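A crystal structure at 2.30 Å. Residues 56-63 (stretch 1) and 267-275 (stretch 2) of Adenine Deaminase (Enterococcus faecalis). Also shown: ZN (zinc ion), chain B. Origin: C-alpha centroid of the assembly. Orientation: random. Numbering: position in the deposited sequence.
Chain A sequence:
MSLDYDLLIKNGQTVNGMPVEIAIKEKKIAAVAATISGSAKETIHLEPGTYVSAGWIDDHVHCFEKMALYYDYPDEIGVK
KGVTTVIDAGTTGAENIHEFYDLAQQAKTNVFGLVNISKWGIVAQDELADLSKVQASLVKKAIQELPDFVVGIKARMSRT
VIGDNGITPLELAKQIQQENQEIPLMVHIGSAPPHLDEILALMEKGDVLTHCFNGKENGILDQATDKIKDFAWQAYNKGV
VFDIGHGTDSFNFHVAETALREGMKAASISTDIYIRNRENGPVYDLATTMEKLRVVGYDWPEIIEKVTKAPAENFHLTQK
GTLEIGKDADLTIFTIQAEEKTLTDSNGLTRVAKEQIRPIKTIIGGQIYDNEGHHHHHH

Stretch 1, residues 56-63: WIDDHVHC
Stretch 2, residues 267-275: ASISTDIYI

Two segments more than two hundred residues apart in sequence run side by side in roughly the same direction, their end-to-end vectors (CA of I57 to H62, CA of S268 to Y274) 36° apart. Stretch 1 is extended at I57 (phi/psi -128/125) and D58 (-105/101), turns a corner at D59 (-83/14) and H60 (-145/98), then extends again through V61 (-140/166) and H62 (-137/98). Stretch 2 has no regular helix or strand: S268, I269 and S270 are extended, T271 bends (-102/-29), D272 takes a left-handed conformation (52/45), and I273 and Y274 extend again, Y274 standing at the N-cap position, right before a helix. The register sets CA of D58 5.2 Å from CA of S270, CA of V61 4.9 Å from CA of D272, and CA of H62 5.4 Å from CA of Y274.

Few direct backbone bonds join the two. D272 N donates to H60 O at 2.8 Å, and H62 N makes a weak bond to I273 O at 3.3 Å. Where the backbones leave a gap, water 1 fills it, donating to I57 O (2.5 Å) and I269 O (2.9 Å) and accepting from D59 N (2.9 Å).

D58 (chi1 t, -164°) clamps T271 with both carboxylate oxygens: T271 N donates to D58 OD1 at 3.1 Å, nearly straight at 162°, and T271 OG1 (chi1 p) donates to D58 OD2 at 2.6 Å. One acidic group thus satisfies a backbone amide and a hydroxyl of the same residue. D59 (chi1 p) brings OD1 to 3.3 Å from S270 CB, while S270, also p, points toward stretch 1 and sets OG 3.5 Å from H60 CB.

The zinc ties H60 and H62 to D272. H60 (chi1 t, chi2 151°) and H62 (chi1 m, chi2 -67°) both point toward stretch 2; H60 NE2 binds ZN at 2.2 Å and H62 NE2 at 2.0 Å. D272 (chi1 t, chi2 28°) starts sideways, but its carboxylate comes nearer and OD1 binds ZN at 2.2 Å. Water 2, 2.0 Å from ZN, and one atom from elsewhere in the structure complete the site. Shared coordination explains why H60 NE2 and D272 OD1 lie 3.0 Å apart without a hydrogen bond. D272 CB also sits over one face of the H60 ring, 3.8 Å from its centroid, a CH-pi contact.

V61 (chi1 t) and I273 (both chi angles t) add an apolar contact, CG2 of V61 to CG2 of I273 at 3.8 Å. The rule is economical: a carboxylate clamp, a bridging water, a short backbone bond and a shared metal join the two stretches.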

ATOM      1  N   TRP A  56      -8.228   6.444   1.088  1.00 19.53           N
ATOM      2  CA  TRP A  56      -6.832   6.032   1.197  1.00 19.83           C
ATOM      3  C   TRP A  56      -6.686   4.554   0.867  1.00 19.01           C
ATOM      4  O   TRP A  56      -7.566   3.755   1.177  1.00 18.93           O
ATOM      5  CB  TRP A  56      -6.294   6.309   2.601  1.00 19.41           C
ATOM      6  CG  TRP A  56      -6.318   7.758   3.006  1.00 22.02           C
ATOM      7  CD1 TRP A  56      -6.507   8.843   2.190  1.00 20.83           C
ATOM      8  CD2 TRP A  56      -6.109   8.282   4.329  1.00 20.90           C
ATOM      9  NE1 TRP A  56      -6.428  10.009   2.927  1.00 21.65           N
ATOM     10  CE2 TRP A  56      -6.186   9.693   4.239  1.00 21.84           C
ATOM     11  CE3 TRP A  56      -5.868   7.693   5.581  1.00 21.81           C
ATOM     12  CZ2 TRP A  56      -6.030  10.528   5.356  1.00 21.68           C
ATOM     13  CZ3 TRP A  56      -5.712   8.524   6.696  1.00 21.54           C
ATOM     14  CH2 TRP A  56      -5.795   9.928   6.570  1.00 22.43           C
ATOM     15  N   ILE A  57      -5.566   4.202   0.241  1.00 19.19           N
ATOM     16  CA  ILE A  57      -5.286   2.830  -0.172  1.00 17.80           C
ATOM     17  C   ILE A  57      -3.919   2.369   0.329  1.00 20.10           C
ATOM     18  O   ILE A  57      -2.902   3.016   0.064  1.00 18.98           O
ATOM     19  CB  ILE A  57      -5.286   2.706  -1.727  1.00 17.60           C
ATOM     20  CG1 ILE A  57      -6.628   3.164  -2.300  1.00 19.15           C
ATOM     21  CG2 ILE A  57      -5.009   1.270  -2.139  1.00 15.24           C
ATOM     22  CD1 ILE A  57      -6.631   3.307  -3.839  1.00 19.53           C
ATOM     23  N   ASP A  58      -3.900   1.243   1.042  1.00 19.93           N
ATOM     24  CA  ASP A  58      -2.659   0.674   1.574  1.00 21.39           C
ATOM     25  C   ASP A  58      -2.329  -0.536   0.704  1.00 20.64           C
ATOM     26  O   ASP A  58      -2.907  -1.599   0.900  1.00 19.85           O
ATOM     27  CB  ASP A  58      -2.875   0.218   3.017  1.00 22.57           C
ATOM     28  CG  ASP A  58      -1.574  -0.017   3.759  1.00 25.06           C
ATOM     29  OD1 ASP A  58      -0.538  -0.252   3.099  1.00 24.86           O
ATOM     30  OD2 ASP A  58      -1.593   0.022   5.009  1.00 25.51           O
ATOM     31  N   ASP A  59      -1.400  -0.393  -0.241  1.00 21.06           N
ATOM     32  CA  ASP A  59      -1.087  -1.508  -1.133  1.00 21.10           C
ATOM     33  C   ASP A  59      -0.111  -2.573  -0.633  1.00 20.80           C
ATOM     34  O   ASP A  59       0.402  -3.364  -1.422  1.00 21.31           O
ATOM     35  CB  ASP A  59      -0.647  -0.999  -2.521  1.00 21.51           C
ATOM     36  CG  ASP A  59       0.719  -0.341  -2.510  1.00 25.65           C
ATOM     37  OD1 ASP A  59       1.468  -0.513  -1.524  1.00 22.52           O
ATOM     38  OD2 ASP A  59       1.042   0.338  -3.508  1.00 25.13           O
ATOM     39  N   HIS A  60       0.176  -2.589   0.661  1.00 17.58           N
ATOM     40  CA  HIS A  60       1.025  -3.641   1.196  1.00 17.77           C
ATOM     41  C   HIS A  60       0.500  -3.950   2.586  1.00 19.41           C
ATOM     42  O   HIS A  60       0.827  -3.278   3.565  1.00 17.70           O
ATOM     43  CB  HIS A  60       2.507  -3.258   1.243  1.00 16.10           C
ATOM     44  CG  HIS A  60       3.394  -4.404   1.619  1.00 14.38           C
ATOM     45  ND1 HIS A  60       4.701  -4.540   1.207  1.00 16.16           N
ATOM     46  CD2 HIS A  60       3.146  -5.481   2.411  1.00 13.88           C
ATOM     47  CE1 HIS A  60       5.197  -5.671   1.750  1.00 16.07           C
ATOM     48  NE2 HIS A  60       4.290  -6.277   2.490  1.00 14.39           N
ATOM     49  N   VAL A  61      -0.306  -5.001   2.652  1.00 20.28           N
ATOM     50  CA  VAL A  61      -0.949  -5.405   3.889  1.00 21.61           C
ATOM     51  C   VAL A  61      -0.977  -6.931   4.047  1.00 20.96           C
ATOM     52  O   VAL A  61      -0.719  -7.667   3.101  1.00 20.77           O
ATOM     53  CB  VAL A  61      -2.393  -4.849   3.873  1.00 23.12           C
ATOM     54  CG1 VAL A  61      -3.314  -5.710   4.688  1.00 26.08           C
ATOM     55  CG2 VAL A  61      -2.389  -3.417   4.359  1.00 22.60           C
ATOM     56  N   HIS A  62      -1.286  -7.389   5.255  1.00 21.59           N
ATOM     57  CA  HIS A  62      -1.411  -8.809   5.546  1.00 22.26           C
ATOM     58  C   HIS A  62      -2.662  -8.948   6.407  1.00 23.03           C
ATOM     59  O   HIS A  62      -2.638  -8.716   7.620  1.00 22.47           O
ATOM     60  CB  HIS A  62      -0.161  -9.312   6.257  1.00 21.77           C
ATOM     61  CG  HIS A  62       1.040  -9.353   5.366  1.00 24.48           C
ATOM     62  ND1 HIS A  62       1.171 -10.213   4.299  1.00 23.07           N
ATOM     63  CD2 HIS A  62       2.133  -8.549   5.327  1.00 22.11           C
ATOM     64  CE1 HIS A  62       2.308  -9.906   3.654  1.00 24.38           C
ATOM     65  NE2 HIS A  62       2.931  -8.903   4.240  1.00 25.65           N
ATOM     66  N   CYS A  63      -3.767  -9.300   5.758  1.00 24.37           N
ATOM     67  CA  CYS A  63      -5.036  -9.411   6.453  1.00 27.55           C
ATOM     68  C   CYS A  63      -5.852 -10.688   6.257  1.00 29.55           C
ATOM     69  O   CYS A  63      -7.084 -10.638   6.281  1.00 29.35           O
ATOM     70  CB  CYS A  63      -5.905  -8.196   6.114  1.00 26.69           C
ATOM     71  SG  CYS A  63      -6.217  -7.975   4.359  1.00 25.16           S
ATOM     72  N   ALA A 267       7.262   6.311  -4.471  1.00 21.50           N
ATOM     73  CA  ALA A 267       6.108   6.517  -5.335  1.00 21.97           C
ATOM     74  C   ALA A 267       4.820   6.283  -4.559  1.00 23.40           C
ATOM     75  O   ALA A 267       3.802   6.939  -4.801  1.00 22.71           O
ATOM     76  CB  ALA A 267       6.176   5.571  -6.529  1.00 21.57           C
ATOM     77  N   SER A 268       4.866   5.331  -3.632  1.00 20.74           N
ATOM     78  CA  SER A 268       3.701   5.007  -2.824  1.00 21.09           C
ATOM     79  C   SER A 268       4.093   4.673  -1.391  1.00 21.22           C
ATOM     80  O   SER A 268       5.169   4.120  -1.127  1.00 18.52           O
ATOM     81  CB  SER A 268       2.925   3.834  -3.444  1.00 21.16           C
ATOM     82  OG  SER A 268       3.768   2.721  -3.698  1.00 20.59           O
ATOM     83  N   ILE A 269       3.197   5.020  -0.476  1.00 19.68           N
ATOM     84  CA  ILE A 269       3.393   4.793   0.942  1.00 20.03           C
ATOM     85  C   ILE A 269       2.481   3.666   1.414  1.00 20.31           C
ATOM     86  O   ILE A 269       1.270   3.705   1.204  1.00 21.72           O
ATOM     87  CB  ILE A 269       3.093   6.091   1.727  1.00 21.33           C
ATOM     88  CG1 ILE A 269       4.115   7.163   1.340  1.00 15.82           C
ATOM     89  CG2 ILE A 269       3.129   5.841   3.231  1.00 19.21           C
ATOM     90  CD1 ILE A 269       3.796   8.522   1.904  1.00 19.84           C
ATOM     91  N   SER A 270       3.081   2.653   2.031  1.00 20.86           N
ATOM     92  CA  SER A 270       2.339   1.501   2.542  1.00 19.77           C
ATOM     93  C   SER A 270       2.911   1.091   3.896  1.00 19.56           C
ATOM     94  O   SER A 270       4.019   1.489   4.261  1.00 19.28           O
ATOM     95  CB  SER A 270       2.402   0.330   1.560  1.00 19.80           C
ATOM     96  OG  SER A 270       3.743  -0.033   1.288  1.00 21.47           O
ATOM     97  N   THR A 271       2.171   0.253   4.611  1.00 19.35           N
ATOM     98  CA  THR A 271       2.545  -0.156   5.960  1.00 19.74           C
ATOM     99  C   THR A 271       3.185  -1.511   6.214  1.00 20.37           C
ATOM    100  O   THR A 271       3.954  -1.647   7.169  1.00 19.49           O
ATOM    101  CB  THR A 271       1.313  -0.130   6.864  1.00 19.67           C
ATOM    102  OG1 THR A 271       0.354  -1.068   6.354  1.00 17.17           O
ATOM    103  CG2 THR A 271       0.690   1.264   6.892  1.00 18.99           C
ATOM    104  N   ASP A 272       2.875  -2.500   5.378  1.00 18.93           N
ATOM    105  CA  ASP A 272       3.336  -3.873   5.596  1.00 18.38           C
ATOM    106  C   ASP A 272       2.917  -4.201   7.027  1.00 18.63           C
ATOM    107  O   ASP A 272       3.670  -4.760   7.818  1.00 18.87           O
ATOM    108  CB  ASP A 272       4.841  -4.037   5.459  1.00 17.30           C
ATOM    109  CG  ASP A 272       5.283  -5.468   5.743  1.00 21.86           C
ATOM    110  OD1 ASP A 272       4.474  -6.389   5.517  1.00 19.36           O
ATOM    111  OD2 ASP A 272       6.430  -5.686   6.184  1.00 26.83           O
ATOM    112  N   ILE A 273       1.684  -3.827   7.333  1.00 17.52           N
ATOM    113  CA  ILE A 273       1.102  -4.008   8.651  1.00 17.90           C
ATOM    114  C   ILE A 273       0.463  -5.381   8.863  1.00 20.25           C
ATOM    115  O   ILE A 273      -0.031  -6.015   7.928  1.00 18.33           O
ATOM    116  CB  ILE A 273       0.018  -2.929   8.874  1.00 17.15           C
ATOM    117  CG1 ILE A 273      -0.447  -2.912  10.324  1.00 18.17           C
ATOM    118  CG2 ILE A 273      -1.186  -3.204   7.956  1.00 15.19           C
ATOM    119  CD1 ILE A 273      -1.395  -1.754  10.620  1.00 18.06           C
ATOM    120  N   TYR A 274       0.506  -5.840  10.106  1.00 21.68           N
ATOM    121  CA  TYR A 274      -0.135  -7.085  10.506  1.00 23.41           C
ATOM    122  C   TYR A 274      -0.349  -6.884  12.002  1.00 23.82           C
ATOM    123  O   TYR A 274       0.265  -5.991  12.595  1.00 23.75           O
ATOM    124  CB  TYR A 274       0.710  -8.320  10.146  1.00 24.41           C
ATOM    125  CG  TYR A 274       1.898  -8.639  11.008  1.00 28.93           C
ATOM    126  CD1 TYR A 274       1.860  -9.716  11.896  1.00 31.63           C
ATOM    127  CD2 TYR A 274       3.082  -7.920  10.890  1.00 30.23           C
ATOM    128  CE1 TYR A 274       2.981 -10.069  12.640  1.00 34.04           C
ATOM    129  CE2 TYR A 274       4.207  -8.264  11.628  1.00 31.79           C
ATOM    130  CZ  TYR A 274       4.152  -9.339  12.500  1.00 33.34           C
ATOM    131  OH  TYR A 274       5.267  -9.685  13.228  1.00 34.55           O
ATOM    132  N   ILE A 275      -1.227  -7.676  12.607  1.00 23.31           N
ATOM    133  CA  ILE A 275      -1.571  -7.475  14.007  1.00 24.43           C
ATOM    134  C   ILE A 275      -0.449  -7.129  14.987  1.00 25.23           C
ATOM    135  O   ILE A 275      -0.612  -6.231  15.811  1.00 25.71           O
ATOM    136  CB  ILE A 275      -2.400  -8.672  14.550  1.00 26.64           C
ATOM    137  CG1 ILE A 275      -3.120  -8.253  15.834  1.00 27.82           C
ATOM    138  CG2 ILE A 275      -1.505  -9.882  14.809  1.00 25.39           C
ATOM    139  CD1 ILE A 275      -4.306  -9.136  16.198  1.00 27.38           C
TER
HETATM  140 ZN    ZN B 400       4.650  -7.940   3.930  1.00 24.94          ZN
HETATM  141  O   HOH W   1      -0.581   2.399  -0.563  1.00 22.83           O
HETATM  142  O   HOH W   2       6.543  -7.408   4.361  1.00 23.22           O